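Local coordinates for protein purine nucleoside phosphorylase (Schistosoma mansoni, PDB 6BJ6) that catalyses the phosphorolysis of purine nucleosides such as inosine and guanosine, releasing the free base and ribose 1-phosphate, at residues T116-G121 against V240-N245. Numbering follows the deposited sequence.
Sequences TNLAGG and VSLIAN. With DTS (2-{[(S)-phenylsulfinyl]methyl}benzoic acid), chain F.
Asn245 and Gly120 meet at the far end of the strand pair, where OD1 of the Asn245 amide lies 3.7 Å from Gly120 CA, while its ND2 is hydrogen-bonded to Asp250 and Ser247. The other flat groups gather around the bound benzoic acid compound. Its phenyl ring has the Ala119-Gly120 peptide over one face, with Gly120 N 3.6 Å from C12, and Ala244 CB comes up at the ring edge, 4.0 Å from C10. Beyond the sulfinylmethyl link, the carboxylate O1 of the ligand accepts from Asn117 ND2 at 2.8 Å. The second N-H of that amide goes almost straight (177°) to a lone pair of Leu118 O, lying in both the carbonyl and the amide planes, which fixes the rotation of Asn117. Ser35 also binds the compound, an arrangement consistent with a ligand held in the nucleoside site.

Between the backbones, Asn117 stands opposite Ser241 and Leu118 opposite Leu242, and bonds leaving each strand in turn document the parallel pairing: Leu242 N to Asn117 O, Ala119 N to Leu242 O at 2.9 Å, and Ala244 N to Ala119 O at 2.8 Å and 171°. A water joins Asn117 O, weakly, to Ser241 OG. Leu118 and Leu242 lie side by side, CD2 to CD2 3.9 Å; with CG turned opposite its own backbone N (chi1 170°), Leu242 brings CG and CD2 alongside Leu118 CD2. On the other face, Ala119 CB meets Ser241 OG at 4.0 Å.

Both strands are central in the phosphorylase sheet: helix 259-283 covers the Leu118-Leu242 face, strand 218-220 pairs antiparallel with 112-121, and strand 131-139 runs antiparallel beside 236-246.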
ATOM      1  N   THR A 116      -6.135 -22.813   6.280  1.00 28.98           N
ATOM      2  CA  THR A 116      -5.814 -23.302   4.933  1.00 26.68           C
ATOM      3  C   THR A 116      -6.412 -22.364   3.881  1.00 28.22           C
ATOM      4  O   THR A 116      -7.476 -21.774   4.090  1.00 27.56           O
ATOM      5  CB  THR A 116      -6.343 -24.730   4.701  1.00 26.12           C
ATOM      6  OG1 THR A 116      -7.779 -24.753   4.765  1.00 30.28           O
ATOM      7  CG2 THR A 116      -5.826 -25.693   5.735  1.00 32.52           C
ATOM      8  N   ASN A 117      -5.734 -22.228   2.735  1.00 22.78           N
ATOM      9  CA  ASN A 117      -6.333 -21.505   1.614  1.00 25.86           C
ATOM     10  C   ASN A 117      -5.622 -21.859   0.315  1.00 26.62           C
ATOM     11  O   ASN A 117      -4.461 -22.250   0.318  1.00 29.11           O
ATOM     12  CB  ASN A 117      -6.284 -19.980   1.833  1.00 30.42           C
ATOM     13  CG  ASN A 117      -7.545 -19.227   1.271  1.00 33.28           C
ATOM     14  OD1 ASN A 117      -8.503 -18.962   1.999  1.00 33.27           O
ATOM     15  ND2 ASN A 117      -7.520 -18.876  -0.015  1.00 32.67           N
ATOM     16  N   LEU A 118      -6.351 -21.723  -0.802  1.00 28.34           N
ATOM     17  CA  LEU A 118      -5.737 -21.801  -2.131  1.00 23.21           C
ATOM     18  C   LEU A 118      -4.798 -20.618  -2.369  1.00 28.70           C
ATOM     19  O   LEU A 118      -5.036 -19.509  -1.871  1.00 29.67           O
ATOM     20  CB  LEU A 118      -6.821 -21.803  -3.195  1.00 26.02           C
ATOM     21  CG  LEU A 118      -7.685 -23.088  -3.313  1.00 27.24           C
ATOM     22  CD1 LEU A 118      -9.090 -22.801  -3.827  1.00 39.71           C
ATOM     23  CD2 LEU A 118      -6.966 -24.049  -4.301  1.00 33.91           C
ATOM     24  N   ALA A 119      -3.767 -20.840  -3.192  1.00 25.94           N
ATOM     25  CA  ALA A 119      -2.753 -19.815  -3.484  1.00 25.87           C
ATOM     26  C   ALA A 119      -2.036 -20.106  -4.797  1.00 25.88           C
ATOM     27  O   ALA A 119      -2.142 -21.201  -5.361  1.00 26.23           O
ATOM     28  CB  ALA A 119      -1.710 -19.713  -2.356  1.00 29.14           C
ATOM     29  N   GLY A 120      -1.302 -19.104  -5.278  1.00 24.09           N
ATOM     30  CA  GLY A 120      -0.497 -19.220  -6.515  1.00 25.38           C
ATOM     31  C   GLY A 120       0.949 -19.576  -6.204  1.00 27.80           C
ATOM     32  O   GLY A 120       1.535 -19.056  -5.251  1.00 30.13           O
ATOM     33  N   GLY A 121       1.536 -20.445  -7.027  1.00 26.74           N
ATOM     34  CA  GLY A 121       2.928 -20.836  -6.852  1.00 29.34           C
ATOM     35  C   GLY A 121       3.919 -19.925  -7.571  1.00 31.28           C
ATOM     36  O   GLY A 121       3.710 -19.539  -8.717  1.00 29.21           O
ATOM     37  N   VAL A 240      -1.377 -23.368   5.979  1.00 29.62           N
ATOM     38  CA  VAL A 240      -1.020 -24.232   4.846  1.00 25.44           C
ATOM     39  C   VAL A 240      -1.661 -23.688   3.566  1.00 25.72           C
ATOM     40  O   VAL A 240      -2.852 -23.351   3.561  1.00 30.48           O
ATOM     41  CB  VAL A 240      -1.473 -25.687   5.085  1.00 27.43           C
ATOM     42  CG1 VAL A 240      -1.030 -26.641   3.934  1.00 31.67           C
ATOM     43  CG2 VAL A 240      -0.925 -26.198   6.425  1.00 37.26           C
ATOM     44  N   SER A 241      -0.868 -23.565   2.500  1.00 24.24           N
ATOM     45  CA  SER A 241      -1.379 -23.178   1.182  1.00 26.12           C
ATOM     46  C   SER A 241      -1.547 -24.419   0.300  1.00 25.80           C
ATOM     47  O   SER A 241      -0.689 -25.301   0.295  1.00 27.65           O
ATOM     48  CB  SER A 241      -0.440 -22.204   0.472  1.00 25.52           C
ATOM     49  OG  SER A 241      -0.337 -20.955   1.162  1.00 26.15           O
ATOM     50  N   LEU A 242      -2.644 -24.465  -0.474  1.00 25.70           N
ATOM     51  CA  LEU A 242      -2.834 -25.435  -1.555  1.00 27.15           C
ATOM     52  C   LEU A 242      -2.587 -24.729  -2.891  1.00 30.61           C
ATOM     53  O   LEU A 242      -3.257 -23.732  -3.216  1.00 26.36           O
ATOM     54  CB  LEU A 242      -4.245 -26.042  -1.513  1.00 27.91           C
ATOM     55  CG  LEU A 242      -4.660 -26.891  -2.720  1.00 29.60           C
ATOM     56  CD1 LEU A 242      -3.742 -28.127  -2.930  1.00 33.21           C
ATOM     57  CD2 LEU A 242      -6.098 -27.394  -2.580  1.00 30.58           C
ATOM     58  N   ILE A 243      -1.595 -25.207  -3.640  1.00 27.78           N
ATOM     59  CA  ILE A 243      -1.120 -24.509  -4.833  1.00 27.68           C
ATOM     60  C   ILE A 243      -2.051 -24.773  -6.017  1.00 30.02           C
ATOM     61  O   ILE A 243      -2.222 -25.921  -6.448  1.00 30.27           O
ATOM     62  CB  ILE A 243       0.324 -24.926  -5.162  1.00 29.03           C
ATOM     63  CG1 ILE A 243       1.279 -24.594  -3.993  1.00 28.83           C
ATOM     64  CG2 ILE A 243       0.806 -24.266  -6.440  1.00 34.66           C
ATOM     65  CD1 ILE A 243       1.306 -23.098  -3.563  1.00 25.95           C
ATOM     66  N   ALA A 244      -2.617 -23.698  -6.582  1.00 28.19           N
ATOM     67  CA  ALA A 244      -3.543 -23.857  -7.699  1.00 29.41           C
ATOM     68  C   ALA A 244      -2.820 -23.971  -9.044  1.00 30.29           C
ATOM     69  O   ALA A 244      -3.306 -24.654  -9.958  1.00 31.92           O
ATOM     70  CB  ALA A 244      -4.516 -22.672  -7.736  1.00 32.32           C
ATOM     71  N   ASN A 245      -1.673 -23.311  -9.182  1.00 30.34           N
ATOM     72  CA  ASN A 245      -0.964 -23.171 -10.458  1.00 30.07           C
ATOM     73  C   ASN A 245       0.438 -22.672 -10.148  1.00 31.30           C
ATOM     74  O   ASN A 245       0.685 -22.160  -9.050  1.00 33.25           O
ATOM     75  CB  ASN A 245      -1.659 -22.168 -11.384  1.00 30.14           C
ATOM     76  CG  ASN A 245      -1.505 -20.743 -10.880  1.00 33.73           C
ATOM     77  OD1 ASN A 245      -1.889 -20.454  -9.764  1.00 30.36           O
ATOM     78  ND2 ASN A 245      -0.876 -19.885 -11.656  1.00 29.12           N
TER
HETATM   79  C12 DTS F 305      -4.040 -16.898  -6.198  0.88 30.55           C
HETATM   80  C13 DTS F 305      -4.697 -16.607  -5.085  0.88 24.93           C
HETATM   81  C11 DTS F 305      -4.404 -18.151  -6.968  0.88 30.50           C
HETATM   82  C10 DTS F 305      -5.393 -18.909  -6.524  0.88 24.69           C
HETATM   83  C9  DTS F 305      -6.165 -18.563  -5.262  0.88 27.88           C
HETATM   84  C8  DTS F 305      -5.814 -17.502  -4.553  0.88 25.15           C
HETATM   85  C7  DTS F 305      -8.220 -16.063  -3.591  0.88 24.36           C
HETATM   86  C4  DTS F 305      -9.558 -17.734  -6.767  0.88 29.50           C
HETATM   87  C5  DTS F 305      -8.882 -16.929  -5.978  0.88 34.23           C
HETATM   88  C6  DTS F 305      -9.058 -17.000  -4.466  0.88 28.89           C
HETATM   89  C3  DTS F 305     -10.533 -18.710  -6.195  0.88 30.88           C
HETATM   90  C2  DTS F 305     -10.703 -18.797  -4.905  0.88 32.47           C
HETATM   91  C1  DTS F 305      -9.913 -17.892  -3.957  0.88 32.29           C
HETATM   92  O2  DTS F 305      -6.212 -17.060  -1.696  0.88 65.74           O
HETATM   93  S   DTS F 305      -6.710 -16.982  -3.066  0.88 32.96           S
HETATM   94  C   DTS F 305     -10.171 -18.023  -2.459  0.88 44.07           C
HETATM   95  O1  DTS F 305      -9.417 -17.478  -1.609  0.88 38.96           O
HETATM   96  O   DTS F 305     -11.178 -18.668  -2.067  0.88 52.98           O
HETATM   97  O   HOH W   1      -2.937 -20.010   1.269  1.00 29.22           O